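Local coordinates for serine protease inhibitor (Thermoanaerobacter tengcongensis, PDB 2PEE), which probably inhibits serine endopeptidases as a thermophilic member of the serpin family, its N terminus serving to trap the metastable native state, at residues A3-D8 and D134-A139; L175-A180 and V325-F330. The protein carries 1 engineered substitution. All coordinates share one frame; numbering follows the deposited sequence.

Contact 1 (A3-D8 and D134-A139); sequences AANLMD and DIFKAA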
# COMPACT_ATOMS: atom_id res chain seq x y z
N ALA A 3 -6.45 -23.16 -11.18
CA ALA A 3 -5.69 -22.39 -12.16
C ALA A 3 -4.27 -22.93 -12.17
O ALA A 3 -3.84 -23.61 -11.23
CB ALA A 3 -5.71 -20.93 -11.78
N ALA A 4 -3.53 -22.63 -13.24
CA ALA A 4 -2.16 -23.12 -13.37
C ALA A 4 -1.17 -21.98 -13.21
O ALA A 4 -1.25 -20.98 -13.91
CB ALA A 4 -1.97 -23.82 -14.71
N ASN A 5 -0.23 -22.15 -12.27
CA ASN A 5 0.87 -21.19 -12.07
C ASN A 5 1.90 -21.37 -13.17
O ASN A 5 2.59 -22.38 -13.22
CB ASN A 5 1.54 -21.36 -10.70
CG ASN A 5 2.32 -20.13 -10.27
OD1 ASN A 5 2.73 -19.31 -11.09
ND2 ASN A 5 2.54 -19.99 -8.96
N LEU A 6 1.98 -20.38 -14.06
CA LEU A 6 2.87 -20.45 -15.21
C LEU A 6 4.33 -20.45 -14.77
O LEU A 6 5.21 -20.89 -15.51
CB LEU A 6 2.63 -19.28 -16.16
CG LEU A 6 1.32 -19.17 -16.93
CD1 LEU A 6 1.30 -17.85 -17.66
CD2 LEU A 6 1.15 -20.30 -17.91
N MET A 7 4.56 -19.97 -13.55
CA MET A 7 5.91 -19.79 -13.03
C MET A 7 6.55 -21.09 -12.55
O MET A 7 7.77 -21.18 -12.46
CB MET A 7 5.93 -18.72 -11.93
CG MET A 7 5.48 -17.33 -12.37
SD MET A 7 6.43 -16.74 -13.80
CE MET A 7 8.00 -16.40 -13.04
N ASP A 8 5.74 -22.11 -12.29
CA ASP A 8 6.26 -23.41 -11.85
C ASP A 8 7.38 -23.91 -12.77
O ASP A 8 8.33 -24.56 -12.32
CB ASP A 8 5.14 -24.43 -11.79
CG ASP A 8 4.09 -24.09 -10.75
OD1 ASP A 8 4.40 -23.39 -9.76
OD2 ASP A 8 2.95 -24.54 -10.92
N ASP A 134 3.44 -14.59 -8.64
CA ASP A 134 2.71 -15.65 -9.31
C ASP A 134 1.97 -15.11 -10.52
O ASP A 134 1.45 -13.99 -10.48
CB ASP A 134 1.73 -16.30 -8.35
CG ASP A 134 2.43 -17.02 -7.22
OD1 ASP A 134 3.50 -17.59 -7.44
OD2 ASP A 134 1.89 -17.02 -6.10
N ILE A 135 1.95 -15.89 -11.60
CA ILE A 135 1.32 -15.53 -12.86
C ILE A 135 0.53 -16.78 -13.24
O ILE A 135 1.11 -17.87 -13.37
CB ILE A 135 2.38 -15.21 -13.97
CG1 ILE A 135 3.43 -14.17 -13.52
CG2 ILE A 135 1.72 -14.81 -15.30
CD1 ILE A 135 2.91 -12.76 -13.25
N PHE A 136 -0.78 -16.63 -13.40
CA PHE A 136 -1.67 -17.75 -13.69
C PHE A 136 -2.39 -17.63 -15.02
O PHE A 136 -2.77 -16.54 -15.46
CB PHE A 136 -2.75 -17.92 -12.62
CG PHE A 136 -2.22 -18.04 -11.23
CD1 PHE A 136 -2.03 -16.90 -10.43
CD2 PHE A 136 -1.94 -19.29 -10.68
CE1 PHE A 136 -1.55 -16.99 -9.12
CE2 PHE A 136 -1.46 -19.39 -9.37
CZ PHE A 136 -1.27 -18.24 -8.59
N LYS A 137 -2.59 -18.78 -15.65
CA LYS A 137 -3.59 -18.86 -16.68
C LYS A 137 -4.75 -19.64 -16.05
O LYS A 137 -4.51 -20.54 -15.24
CB LYS A 137 -3.04 -19.47 -17.98
CG LYS A 137 -2.57 -20.90 -17.91
CD LYS A 137 -2.46 -21.48 -19.31
CE LYS A 137 -1.88 -22.88 -19.29
NZ LYS A 137 -2.58 -23.72 -20.28
N ALA A 138 -5.98 -19.23 -16.36
CA ALA A 138 -7.17 -19.81 -15.74
C ALA A 138 -8.40 -19.79 -16.65
O ALA A 138 -8.48 -18.99 -17.58
CB ALA A 138 -7.49 -19.10 -14.45
N ALA A 139 -9.35 -20.67 -16.36
CA ALA A 139 -10.62 -20.73 -17.08
C ALA A 139 -11.39 -19.40 -17.07
O ALA A 139 -12.02 -19.03 -18.07
CB ALA A 139 -11.50 -21.84 -16.52

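Contact 2 (L175-A180 and V325-F330); sequences LINAVA and VLHKTF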
# COMPACT_ATOMS: atom_id res chain seq x y z
N LEU A 175 -4.80 -7.79 -12.70
CA LEU A 175 -3.71 -7.64 -11.75
C LEU A 175 -4.34 -7.72 -10.38
O LEU A 175 -5.32 -7.03 -10.13
CB LEU A 175 -3.02 -6.30 -11.91
CG LEU A 175 -1.90 -6.13 -12.92
CD1 LEU A 175 -2.31 -6.50 -14.36
CD2 LEU A 175 -1.42 -4.67 -12.84
N ILE A 176 -3.81 -8.57 -9.52
CA ILE A 176 -4.31 -8.70 -8.16
C ILE A 176 -3.25 -8.23 -7.15
O ILE A 176 -2.11 -8.70 -7.18
CB ILE A 176 -4.75 -10.16 -7.85
CG1 ILE A 176 -5.76 -10.67 -8.91
CG2 ILE A 176 -5.32 -10.28 -6.45
CD1 ILE A 176 -7.05 -9.88 -8.99
N ASN A 177 -3.62 -7.29 -6.30
CA ASN A 177 -2.77 -6.87 -5.21
C ASN A 177 -3.48 -7.11 -3.88
O ASN A 177 -4.62 -6.69 -3.72
CB ASN A 177 -2.50 -5.38 -5.26
CG ASN A 177 -2.05 -4.90 -6.59
OD1 ASN A 177 -2.08 -3.68 -6.85
ND2 ASN A 177 -1.61 -5.81 -7.46
N ALA A 178 -2.79 -7.75 -2.94
CA ALA A 178 -3.28 -7.80 -1.57
C ALA A 178 -2.14 -7.48 -0.64
O ALA A 178 -1.03 -8.00 -0.82
CB ALA A 178 -3.87 -9.16 -1.25
N VAL A 179 -2.38 -6.61 0.33
CA VAL A 179 -1.33 -6.22 1.26
C VAL A 179 -1.79 -6.32 2.70
O VAL A 179 -2.88 -5.86 3.04
CB VAL A 179 -0.78 -4.80 0.99
CG1 VAL A 179 0.55 -4.63 1.73
CG2 VAL A 179 -0.56 -4.57 -0.49
N ALA A 180 -0.94 -6.91 3.54
CA ALA A 180 -1.26 -7.09 4.94
C ALA A 180 -0.05 -6.87 5.83
O ALA A 180 1.08 -7.16 5.45
CB ALA A 180 -1.81 -8.46 5.16
N VAL A 325 -7.52 -3.71 -12.24
CA VAL A 325 -6.42 -3.79 -11.27
C VAL A 325 -7.09 -3.79 -9.91
O VAL A 325 -7.57 -2.76 -9.42
CB VAL A 325 -5.46 -2.61 -11.39
CG1 VAL A 325 -4.32 -2.77 -10.41
CG2 VAL A 325 -4.94 -2.49 -12.80
N LEU A 326 -7.18 -4.98 -9.33
CA LEU A 326 -7.93 -5.20 -8.12
C LEU A 326 -6.99 -5.10 -6.93
O LEU A 326 -6.17 -5.99 -6.72
CB LEU A 326 -8.55 -6.59 -8.18
CG LEU A 326 -9.95 -6.81 -7.62
CD1 LEU A 326 -10.90 -5.72 -8.10
CD2 LEU A 326 -10.44 -8.17 -8.09
N HIS A 327 -7.12 -4.02 -6.17
CA HIS A 327 -6.23 -3.68 -5.07
C HIS A 327 -6.96 -3.73 -3.72
O HIS A 327 -7.97 -3.01 -3.55
CB HIS A 327 -5.69 -2.28 -5.31
CG HIS A 327 -4.51 -1.92 -4.47
ND1 HIS A 327 -4.63 -1.27 -3.26
CD2 HIS A 327 -3.19 -2.11 -4.67
CE1 HIS A 327 -3.43 -1.08 -2.74
NE2 HIS A 327 -2.54 -1.58 -3.58
N LYS A 328 -6.48 -4.55 -2.78
CA LYS A 328 -7.11 -4.66 -1.45
C LYS A 328 -6.14 -4.71 -0.29
O LYS A 328 -5.19 -5.50 -0.28
CB LYS A 328 -8.03 -5.87 -1.36
CG LYS A 328 -8.78 -5.95 -0.04
CD LYS A 328 -9.86 -7.03 -0.08
CE LYS A 328 -10.68 -7.05 1.22
NZ LYS A 328 -11.85 -7.98 1.15
N THR A 329 -6.41 -3.88 0.71
CA THR A 329 -5.54 -3.70 1.84
C THR A 329 -6.35 -3.81 3.14
O THR A 329 -7.55 -3.58 3.14
CB THR A 329 -4.88 -2.30 1.81
OG1 THR A 329 -5.90 -1.30 1.63
CG2 THR A 329 -3.89 -2.20 0.67
N PHE A 330 -5.65 -4.12 4.24
CA PHE A 330 -6.26 -4.22 5.55
C PHE A 330 -5.29 -3.71 6.61
O PHE A 330 -4.12 -4.15 6.66
CB PHE A 330 -6.63 -5.68 5.87
CG PHE A 330 -7.14 -5.86 7.26
CD1 PHE A 330 -8.47 -5.53 7.57
CD2 PHE A 330 -6.29 -6.31 8.28
CE1 PHE A 330 -8.95 -5.67 8.89
CE2 PHE A 330 -6.75 -6.44 9.61
CZ PHE A 330 -8.08 -6.13 9.92

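Contact 1 (A3-D8 and D134-A139)
Two antiparallel bridges, Ala4 with Lys137 and Asn5 with Phe136, add the N-terminal strand 4-5 to the outer edge of strand 134-138. Ala4 and Lys137 form the hydrogen-bonded pair: Ala4 N donates to Lys137 O at 3.1 Å, and Lys137 N returns the bond to Ala4 O. Asn5 and Phe136 are the non-hydrogen-bonded pair, their CA atoms 4.6 Å apart, and Leu6 N then reaches Ile135 O. The side-chain amide of Asn5 works in two directions. Its CG lies anti to the backbone N (chi1 -160°), which carries ND2 to Asp134 OD1 at 3.0 Å; the carboxylate is met from above its plane, while the acceptor lies close to the amide plane. The two planes are 88° apart. OD1 of the same amide accepts from Met7 N at 3.1 Å, an Asx turn that follows the short strand, where residues 6-8 take helical backbone angles, and that helps to fix the amide's rotation. Strand 134-138 corresponds to s1A of serpin sheet A, and strand 102-113 pairs with its other edge, so the N-terminal residues add a short strand at the margin of that sheet. On the Phe136 face, the ring's CE2 comes within 3.8 Å of Asn5 CB, and Ala3 CB lies obliquely beside CD2 while also meeting Ala138 CB at 3.7 Å. Trp111 stacks on Phe136, and Trp151, which meets this ring edge-to-face, also hydrogen-bonds Asp134 OD2. On the face carrying Lys137, Leu6 CD2 touches Lys137 CG at 3.8 Å, while Leu6 CD1 meets Ile135 CG2. Met7, bent at chi2 and chi3, lays CG against Ile135 CG1 at 3.9 Å and continues onto Leu124 and Ile127 of helix 121-130.

Contact 2 (L175-A180 and V325-F330)
The imidazole of His327 presents its CD2 edge to Asn177, whose OD1 sits in the ring plane 2.9 Å from CD2; amide and ring planes stand 89° apart. With its CG anti to the backbone N (chi1 -165°), the ring swings its CD2 side to Asn177, whose CB also lies 3.4 Å from CD2. NE2 is hydrogen-bonded to Ser49 O, and Asn177 packs on Ser52 and Ala56 of helix 50-61. This cluster matches the shutter of the serpin fold, at the centre of sheet A, where the parallel strands 173-183 and 324-333 would part to admit the reactive-centre loop. Here they are still joined: the axes of segments 175-180 and 325-330 approach to 4.8 Å at 7°, and bonds pass alternately between them, among them Asn177 N to Leu326 O (2.9 Å) and Lys328 N to Asn177 O. An alanine in place of His327 would probably leave Ser49 O without this partner and open a gap beside the Asn177 amide. On the opposite face Ile176 CD1 lies 3.7 Å from Leu326 CB, side chains side by side, while the extended Lys328 brings NZ to a salt bridge with Glu284 and a hydrogen bond with Lys162 O.

How the contacts relate
Contacts 1 and 2 lie in the same serpin sheet, one at its margin and one near its middle: their centres are 18 Å apart and their nearest atoms about 7 Å, so they do not touch. Strand 102-113 separates them, pairing with strand 134-138 along one edge and with 173-183 along the other. Its Trp111 meets Phe136 and Ala3 of contact 1 and Ile176 of contact 2, a physical path between them. A glycerol, probably from the crystallisation liquor, lies about 4 Å from the Asp134 side chain. Coupling between N-terminal docking and the closed strand pair would be consistent with trapping of the metastable native state, though geometry alone does not prove it.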